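Local structure of putative phosphomannomutase (Thermus thermophilus, 1TUO) at residues 264-276 against 369-383. The protein probably acts as a magnesium-dependent phosphosugar mutase of the phosphohexose mutase family, moving a phosphate group within its sugar substrate. Residues are numbered along the deposited sequence; the frame is centred on the assembly and turned at random.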
ATOM      1  N   PHE A 264      16.292   9.533   0.520  1.00 22.31           N
ATOM      2  CA  PHE A 264      15.049   8.825   0.249  1.00 22.07           C
ATOM      3  C   PHE A 264      15.317   7.587  -0.610  1.00 21.22           C
ATOM      4  O   PHE A 264      16.070   7.638  -1.584  1.00 21.75           O
ATOM      5  CB  PHE A 264      14.064   9.747  -0.466  1.00 22.48           C
ATOM      6  CG  PHE A 264      12.720   9.127  -0.701  1.00 21.08           C
ATOM      7  CD1 PHE A 264      11.940   8.704   0.373  1.00 20.59           C
ATOM      8  CD2 PHE A 264      12.234   8.964  -1.992  1.00 20.44           C
ATOM      9  CE1 PHE A 264      10.697   8.126   0.163  1.00 19.75           C
ATOM     10  CE2 PHE A 264      10.992   8.389  -2.214  1.00 20.64           C
ATOM     11  CZ  PHE A 264      10.221   7.969  -1.135  1.00 19.45           C
ATOM     12  N   PHE A 265      14.693   6.477  -0.230  1.00 20.64           N
ATOM     13  CA  PHE A 265      14.821   5.197  -0.931  1.00 20.36           C
ATOM     14  C   PHE A 265      13.389   4.942  -1.415  1.00 20.71           C
ATOM     15  O   PHE A 265      12.518   4.548  -0.628  1.00 20.41           O
ATOM     16  CB  PHE A 265      15.280   4.136   0.080  1.00 21.73           C
ATOM     17  CG  PHE A 265      15.768   2.850  -0.536  1.00 21.15           C
ATOM     18  CD1 PHE A 265      16.994   2.789  -1.198  1.00 22.81           C
ATOM     19  CD2 PHE A 265      15.030   1.682  -0.390  1.00 20.97           C
ATOM     20  CE1 PHE A 265      17.475   1.576  -1.695  1.00 23.57           C
ATOM     21  CE2 PHE A 265      15.502   0.471  -0.882  1.00 23.06           C
ATOM     22  CZ  PHE A 265      16.729   0.416  -1.535  1.00 22.10           C
ATOM     23  N   ASN A 266      13.152   5.167  -2.706  1.00 20.68           N
ATOM     24  CA  ASN A 266      11.809   5.058  -3.280  1.00 19.83           C
ATOM     25  C   ASN A 266      11.210   3.669  -3.511  1.00 20.79           C
ATOM     26  O   ASN A 266      11.893   2.654  -3.404  1.00 19.37           O
ATOM     27  CB  ASN A 266      11.729   5.886  -4.576  1.00 21.13           C
ATOM     28  CG  ASN A 266      12.443   5.235  -5.741  1.00 20.44           C
ATOM     29  OD1 ASN A 266      12.432   4.015  -5.887  1.00 20.72           O
ATOM     30  ND2 ASN A 266      13.045   6.055  -6.599  1.00 22.20           N
ATOM     31  N   PRO A 267       9.901   3.616  -3.821  1.00 20.03           N
ATOM     32  CA  PRO A 267       9.185   2.361  -4.066  1.00 20.61           C
ATOM     33  C   PRO A 267       9.805   1.422  -5.090  1.00 19.98           C
ATOM     34  O   PRO A 267       9.715   0.204  -4.942  1.00 18.82           O
ATOM     35  CB  PRO A 267       7.804   2.838  -4.488  1.00 21.06           C
ATOM     36  CG  PRO A 267       7.622   4.052  -3.623  1.00 22.16           C
ATOM     37  CD  PRO A 267       8.953   4.748  -3.784  1.00 21.38           C
ATOM     38  N   HIS A 268      10.410   1.985  -6.130  1.00 19.55           N
ATOM     39  CA  HIS A 268      11.038   1.186  -7.180  1.00 19.99           C
ATOM     40  C   HIS A 268      12.260   0.494  -6.596  1.00 18.57           C
ATOM     41  O   HIS A 268      12.540  -0.666  -6.902  1.00 20.74           O
ATOM     42  CB  HIS A 268      11.456   2.091  -8.340  1.00 20.43           C
ATOM     43  CG  HIS A 268      10.335   2.925  -8.880  1.00 22.68           C
ATOM     44  ND1 HIS A 268       9.359   2.415  -9.709  1.00 22.09           N
ATOM     45  CD2 HIS A 268      10.011   4.223  -8.668  1.00 22.44           C
ATOM     46  CE1 HIS A 268       8.481   3.365  -9.985  1.00 25.10           C
ATOM     47  NE2 HIS A 268       8.852   4.470  -9.365  1.00 25.09           N
ATOM     48  N   GLN A 269      12.983   1.220  -5.750  1.00 19.45           N
ATOM     49  CA  GLN A 269      14.166   0.672  -5.110  1.00 18.33           C
ATOM     50  C   GLN A 269      13.744  -0.394  -4.107  1.00 19.00           C
ATOM     51  O   GLN A 269      14.350  -1.460  -4.032  1.00 19.44           O
ATOM     52  CB  GLN A 269      14.952   1.783  -4.420  1.00 18.99           C
ATOM     53  CG  GLN A 269      15.584   2.767  -5.413  1.00 19.84           C
ATOM     54  CD  GLN A 269      16.222   3.963  -4.731  1.00 19.64           C
ATOM     55  OE1 GLN A 269      15.528   4.857  -4.250  1.00 21.51           O
ATOM     56  NE2 GLN A 269      17.549   3.985  -4.686  1.00 21.72           N
ATOM     57  N   VAL A 270      12.693  -0.118  -3.347  1.00 17.90           N
ATOM     58  CA  VAL A 270      12.225  -1.099  -2.375  1.00 17.45           C
ATOM     59  C   VAL A 270      11.745  -2.363  -3.067  1.00 16.56           C
ATOM     60  O   VAL A 270      12.130  -3.472  -2.693  1.00 16.77           O
ATOM     61  CB  VAL A 270      11.067  -0.545  -1.528  1.00 18.07           C
ATOM     62  CG1 VAL A 270      10.357  -1.687  -0.787  1.00 19.56           C
ATOM     63  CG2 VAL A 270      11.599   0.468  -0.544  1.00 20.07           C
ATOM     64  N   LEU A 271      10.901  -2.193  -4.080  1.00 17.31           N
ATOM     65  CA  LEU A 271      10.348  -3.337  -4.794  1.00 17.68           C
ATOM     66  C   LEU A 271      11.410  -4.219  -5.437  1.00 18.16           C
ATOM     67  O   LEU A 271      11.384  -5.441  -5.278  1.00 17.87           O
ATOM     68  CB  LEU A 271       9.360  -2.869  -5.866  1.00 18.00           C
ATOM     69  CG  LEU A 271       8.720  -3.982  -6.693  1.00 19.02           C
ATOM     70  CD1 LEU A 271       7.920  -4.929  -5.796  1.00 19.12           C
ATOM     71  CD2 LEU A 271       7.818  -3.348  -7.750  1.00 21.27           C
ATOM     72  N   THR A 272      12.344  -3.612  -6.163  1.00 17.41           N
ATOM     73  CA  THR A 272      13.385  -4.400  -6.817  1.00 18.30           C
ATOM     74  C   THR A 272      14.354  -5.033  -5.822  1.00 18.66           C
ATOM     75  O   THR A 272      14.806  -6.164  -6.025  1.00 19.58           O
ATOM     76  CB  THR A 272      14.177  -3.551  -7.844  1.00 18.30           C
ATOM     77  OG1 THR A 272      14.754  -2.410  -7.199  1.00 18.11           O
ATOM     78  CG2 THR A 272      13.254  -3.091  -8.956  1.00 19.61           C
ATOM     79  N   THR A 273      14.675  -4.313  -4.752  1.00 18.37           N
ATOM     80  CA  THR A 273      15.582  -4.839  -3.735  1.00 19.66           C
ATOM     81  C   THR A 273      14.943  -6.071  -3.090  1.00 20.33           C
ATOM     82  O   THR A 273      15.604  -7.087  -2.892  1.00 20.04           O
ATOM     83  CB  THR A 273      15.880  -3.788  -2.637  1.00 20.68           C
ATOM     84  OG1 THR A 273      16.607  -2.687  -3.209  1.00 21.69           O
ATOM     85  CG2 THR A 273      16.713  -4.402  -1.518  1.00 21.66           C
ATOM     86  N   LEU A 274      13.651  -5.985  -2.780  1.00 19.85           N
ATOM     87  CA  LEU A 274      12.958  -7.114  -2.164  1.00 19.63           C
ATOM     88  C   LEU A 274      12.722  -8.236  -3.169  1.00 20.01           C
ATOM     89  O   LEU A 274      12.712  -9.411  -2.806  1.00 20.18           O
ATOM     90  CB  LEU A 274      11.628  -6.662  -1.540  1.00 18.71           C
ATOM     91  CG  LEU A 274      11.775  -5.830  -0.258  1.00 17.46           C
ATOM     92  CD1 LEU A 274      10.391  -5.521   0.311  1.00 20.34           C
ATOM     93  CD2 LEU A 274      12.614  -6.591   0.777  1.00 20.74           C
ATOM     94  N   ALA A 275      12.540  -7.890  -4.440  1.00 19.41           N
ATOM     95  CA  ALA A 275      12.336  -8.926  -5.445  1.00 18.73           C
ATOM     96  C   ALA A 275      13.623  -9.741  -5.547  1.00 19.59           C
ATOM     97  O   ALA A 275      13.589 -10.968  -5.614  1.00 19.59           O
ATOM     98  CB  ALA A 275      12.000  -8.311  -6.803  1.00 19.58           C
ATOM     99  N   LEU A 276      14.757  -9.049  -5.541  1.00 18.81           N
ATOM    100  CA  LEU A 276      16.050  -9.718  -5.640  1.00 20.11           C
ATOM    101  C   LEU A 276      16.290 -10.607  -4.428  1.00 20.36           C
ATOM    102  O   LEU A 276      16.691 -11.756  -4.564  1.00 21.84           O
ATOM    103  CB  LEU A 276      17.180  -8.693  -5.736  1.00 20.28           C
ATOM    104  CG  LEU A 276      18.603  -9.262  -5.783  1.00 20.48           C
ATOM    105  CD1 LEU A 276      18.762 -10.146  -7.012  1.00 19.76           C
ATOM    106  CD2 LEU A 276      19.604  -8.115  -5.831  1.00 21.25           C
ATOM    107  N   GLN A 369      22.327  -2.870  -1.254  1.00 20.88           N
ATOM    108  CA  GLN A 369      21.557  -3.915  -1.911  1.00 20.89           C
ATOM    109  C   GLN A 369      21.049  -3.400  -3.251  1.00 21.16           C
ATOM    110  O   GLN A 369      21.049  -4.124  -4.244  1.00 19.09           O
ATOM    111  CB  GLN A 369      20.369  -4.358  -1.049  1.00 20.42           C
ATOM    112  CG  GLN A 369      20.754  -5.178   0.173  1.00 21.59           C
ATOM    113  CD  GLN A 369      19.535  -5.705   0.916  1.00 19.95           C
ATOM    114  OE1 GLN A 369      18.723  -6.428   0.349  1.00 21.54           O
ATOM    115  NE2 GLN A 369      19.404  -5.336   2.188  1.00 20.61           N
ATOM    116  N   PHE A 370      20.621  -2.140  -3.287  1.00 21.96           N
ATOM    117  CA  PHE A 370      20.126  -1.603  -4.539  1.00 21.06           C
ATOM    118  C   PHE A 370      21.256  -1.446  -5.555  1.00 21.89           C
ATOM    119  O   PHE A 370      21.034  -1.606  -6.752  1.00 23.60           O
ATOM    120  CB  PHE A 370      19.420  -0.264  -4.332  1.00 21.00           C
ATOM    121  CG  PHE A 370      18.757   0.242  -5.577  1.00 19.22           C
ATOM    122  CD1 PHE A 370      17.703  -0.465  -6.148  1.00 20.95           C
ATOM    123  CD2 PHE A 370      19.239   1.371  -6.227  1.00 19.52           C
ATOM    124  CE1 PHE A 370      17.141  -0.060  -7.352  1.00 21.77           C
ATOM    125  CE2 PHE A 370      18.689   1.788  -7.431  1.00 20.25           C
ATOM    126  CZ  PHE A 370      17.640   1.073  -7.998  1.00 20.83           C
ATOM    127  N   LYS A 371      22.464  -1.146  -5.079  1.00 21.76           N
ATOM    128  CA  LYS A 371      23.617  -1.003  -5.971  1.00 23.48           C
ATOM    129  C   LYS A 371      23.841  -2.345  -6.664  1.00 22.98           C
ATOM    130  O   LYS A 371      24.270  -2.400  -7.816  1.00 22.46           O
ATOM    131  CB  LYS A 371      24.870  -0.626  -5.175  1.00 24.26           C
ATOM    132  CG  LYS A 371      24.794   0.719  -4.473  1.00 29.78           C
ATOM    133  CD  LYS A 371      24.764   1.874  -5.454  1.00 32.69           C
ATOM    134  CE  LYS A 371      24.713   3.210  -4.717  1.00 36.57           C
ATOM    135  NZ  LYS A 371      24.735   4.377  -5.649  1.00 38.47           N
ATOM    136  N   GLU A 372      23.541  -3.424  -5.945  1.00 22.31           N
ATOM    137  CA  GLU A 372      23.679  -4.774  -6.474  1.00 22.63           C
ATOM    138  C   GLU A 372      22.582  -4.995  -7.515  1.00 22.20           C
ATOM    139  O   GLU A 372      22.780  -5.697  -8.508  1.00 22.15           O
ATOM    140  CB  GLU A 372      23.563  -5.796  -5.335  1.00 23.56           C
ATOM    141  CG  GLU A 372      23.538  -7.262  -5.757  1.00 23.90           C
ATOM    142  CD  GLU A 372      24.887  -7.799  -6.228  1.00 26.39           C
ATOM    143  OE1 GLU A 372      25.943  -7.245  -5.845  1.00 27.07           O
ATOM    144  OE2 GLU A 372      24.883  -8.803  -6.969  1.00 26.47           O
ATOM    145  N   VAL A 373      21.417  -4.396  -7.289  1.00 21.33           N
ATOM    146  CA  VAL A 373      20.337  -4.513  -8.255  1.00 20.77           C
ATOM    147  C   VAL A 373      20.802  -3.826  -9.536  1.00 20.30           C
ATOM    148  O   VAL A 373      20.625  -4.350 -10.633  1.00 21.65           O
ATOM    149  CB  VAL A 373      19.044  -3.817  -7.762  1.00 19.81           C
ATOM    150  CG1 VAL A 373      18.038  -3.707  -8.900  1.00 21.35           C
ATOM    151  CG2 VAL A 373      18.440  -4.606  -6.605  1.00 20.58           C
ATOM    152  N   GLU A 374      21.397  -2.648  -9.390  1.00 19.72           N
ATOM    153  CA  GLU A 374      21.874  -1.916 -10.557  1.00 21.54           C
ATOM    154  C   GLU A 374      22.974  -2.680 -11.292  1.00 21.49           C
ATOM    155  O   GLU A 374      23.039  -2.656 -12.519  1.00 21.38           O
ATOM    156  CB  GLU A 374      22.350  -0.518 -10.142  1.00 23.09           C
ATOM    157  CG  GLU A 374      21.187   0.463  -9.972  1.00 26.57           C
ATOM    158  CD  GLU A 374      21.593   1.811  -9.406  1.00 27.30           C
ATOM    159  OE1 GLU A 374      20.982   2.824  -9.813  1.00 30.47           O
ATOM    160  OE2 GLU A 374      22.500   1.864  -8.549  1.00 28.96           O
ATOM    161  N   ALA A 375      23.822  -3.375 -10.541  1.00 22.73           N
ATOM    162  CA  ALA A 375      24.902  -4.149 -11.149  1.00 21.68           C
ATOM    163  C   ALA A 375      24.342  -5.334 -11.937  1.00 22.09           C
ATOM    164  O   ALA A 375      24.746  -5.584 -13.073  1.00 23.39           O
ATOM    165  CB  ALA A 375      25.865  -4.649 -10.070  1.00 21.58           C
ATOM    166  N   LEU A 376      23.418  -6.064 -11.326  1.00 20.69           N
ATOM    167  CA  LEU A 376      22.816  -7.225 -11.973  1.00 21.71           C
ATOM    168  C   LEU A 376      21.942  -6.875 -13.179  1.00 21.70           C
ATOM    169  O   LEU A 376      21.791  -7.686 -14.092  1.00 23.41           O
ATOM    170  CB  LEU A 376      21.993  -8.021 -10.953  1.00 21.01           C
ATOM    171  CG  LEU A 376      22.778  -8.634  -9.789  1.00 20.91           C
ATOM    172  CD1 LEU A 376      21.812  -9.287  -8.796  1.00 22.37           C
ATOM    173  CD2 LEU A 376      23.778  -9.668 -10.329  1.00 21.38           C
ATOM    174  N   THR A 377      21.350  -5.683 -13.178  1.00 21.94           N
ATOM    175  CA  THR A 377      20.495  -5.268 -14.294  1.00 21.42           C
ATOM    176  C   THR A 377      21.283  -4.497 -15.341  1.00 22.81           C
ATOM    177  O   THR A 377      20.885  -4.441 -16.505  1.00 23.61           O
ATOM    178  CB  THR A 377      19.335  -4.349 -13.839  1.00 21.28           C
ATOM    179  OG1 THR A 377      19.865  -3.195 -13.177  1.00 21.31           O
ATOM    180  CG2 THR A 377      18.397  -5.088 -12.901  1.00 19.73           C
ATOM    181  N   GLY A 378      22.389  -3.896 -14.919  1.00 22.66           N
ATOM    182  CA  GLY A 378      23.207  -3.118 -15.831  1.00 23.18           C
ATOM    183  C   GLY A 378      22.574  -1.767 -16.104  1.00 23.38           C
ATOM    184  O   GLY A 378      22.921  -1.088 -17.068  1.00 22.78           O
ATOM    185  N   LEU A 379      21.638  -1.378 -15.244  1.00 23.01           N
ATOM    186  CA  LEU A 379      20.933  -0.109 -15.400  1.00 24.75           C
ATOM    187  C   LEU A 379      21.032   0.767 -14.160  1.00 25.67           C
ATOM    188  O   LEU A 379      21.178   0.265 -13.043  1.00 26.84           O
ATOM    189  CB  LEU A 379      19.454  -0.373 -15.688  1.00 25.20           C
ATOM    190  CG  LEU A 379      19.097  -1.196 -16.929  1.00 25.87           C
ATOM    191  CD1 LEU A 379      17.607  -1.521 -16.909  1.00 26.57           C
ATOM    192  CD2 LEU A 379      19.466  -0.416 -18.185  1.00 26.35           C
ATOM    193  N   THR A 380      20.956   2.080 -14.366  1.00 25.54           N
ATOM    194  CA  THR A 380      20.981   3.041 -13.271  1.00 27.44           C
ATOM    195  C   THR A 380      19.547   3.558 -13.171  1.00 26.69           C
ATOM    196  O   THR A 380      18.852   3.658 -14.182  1.00 27.23           O
ATOM    197  CB  THR A 380      21.941   4.215 -13.560  1.00 29.30           C
ATOM    198  OG1 THR A 380      23.287   3.722 -13.634  1.00 32.74           O
ATOM    199  CG2 THR A 380      21.847   5.261 -12.462  1.00 31.61           C
ATOM    200  N   HIS A 381      19.111   3.889 -11.962  1.00 26.88           N
ATOM    201  CA  HIS A 381      17.745   4.342 -11.736  1.00 25.59           C
ATOM    202  C   HIS A 381      17.587   5.735 -11.149  1.00 25.77           C
ATOM    203  O   HIS A 381      18.282   6.110 -10.208  1.00 26.49           O
ATOM    204  CB  HIS A 381      17.028   3.347 -10.813  1.00 25.06           C
ATOM    205  CG  HIS A 381      15.705   3.834 -10.305  1.00 24.47           C
ATOM    206  ND1 HIS A 381      14.537   3.710 -11.026  1.00 24.31           N
ATOM    207  CD2 HIS A 381      15.372   4.467  -9.155  1.00 24.67           C
ATOM    208  CE1 HIS A 381      13.541   4.246 -10.342  1.00 24.18           C
ATOM    209  NE2 HIS A 381      14.021   4.713  -9.203  1.00 23.58           N
ATOM    210  N   ALA A 382      16.642   6.482 -11.710  1.00 24.25           N
ATOM    211  CA  ALA A 382      16.296   7.822 -11.247  1.00 25.66           C
ATOM    212  C   ALA A 382      14.815   7.961 -11.575  1.00 24.67           C
ATOM    213  O   ALA A 382      14.359   7.475 -12.609  1.00 23.61           O
ATOM    214  CB  ALA A 382      17.119   8.885 -11.979  1.00 26.58           C
ATOM    215  N   TYR A 383      14.058   8.619 -10.708  1.00 25.27           N
ATOM    216  CA  TYR A 383      12.634   8.739 -10.957  1.00 25.35           C
ATOM    217  C   TYR A 383      11.961   9.923 -10.277  1.00 25.97           C
ATOM    218  O   TYR A 383      12.423  10.414  -9.245  1.00 26.00           O
ATOM    219  CB  TYR A 383      11.959   7.427 -10.522  1.00 26.63           C
ATOM    220  CG  TYR A 383      10.450   7.454 -10.515  1.00 30.25           C
ATOM    221  CD1 TYR A 383       9.750   8.005  -9.443  1.00 32.61           C
ATOM    222  CD2 TYR A 383       9.720   6.944 -11.587  1.00 32.57           C
ATOM    223  CE1 TYR A 383       8.365   8.052  -9.436  1.00 34.51           C
ATOM    224  CE2 TYR A 383       8.326   6.987 -11.591  1.00 34.96           C
ATOM    225  CZ  TYR A 383       7.660   7.545 -10.511  1.00 34.70           C
ATOM    226  OH  TYR A 383       6.288   7.612 -10.502  1.00 37.67           O
TER
HETATM  227  O   HOH W   1      12.523   9.113  -6.367  1.00 39.18           O
HETATM  228  O   HOH W   2      18.394  -7.454  -2.122  1.00 20.48           O
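With CG anti to the backbone N (chi1 -173°), Phe370 reaches across from helix 369-377 to Gln269, whose CG, anti to its carbonyl carbon, carries the methylene over the ring. The Gln269 CG sits 3.6 Å from the centroid of the Phe370 ring, almost straight above its centre, a CH-pi contact over one face. Thr272 OG1 meets the same ring at its edge, 3.4 Å from Phe370 CE1, while donating to His268 O. A lysine in place of Phe370 would probably leave the Gln269 methylene without its aromatic cover and put a charge among the buried Phe265, Thr272 and Thr273. Farther along, Leu276 CD1 and Leu376 CD1 pack at 3.6 Å. The axes of segments 267-276 and 369-377 cross at 77°, 9.2 Å apart at closest, where two helices of the alpha/beta/alpha domain III of the phosphohexose mutases pack; beyond Gly378, with its positive phi, the chain runs on to the C-terminal sheet. At the N-terminus of helix 267-276, Asn266, N-cap and capping-box partner of Gln269, turns its amide to His381: Asn266 ND2 donates to His381 NE2 at 3.1 Å, in the ring plane and nearly straight (166° at the hydrogen). His381 ND1 bonds to Glu444, and His268 ND1 to Thr294. The His268 edge points at the Tyr383 face, NE2 standing 3.2 Å above the ring plane, over its centre. Water 1 links Asn266 ND2 to Tyr383 O.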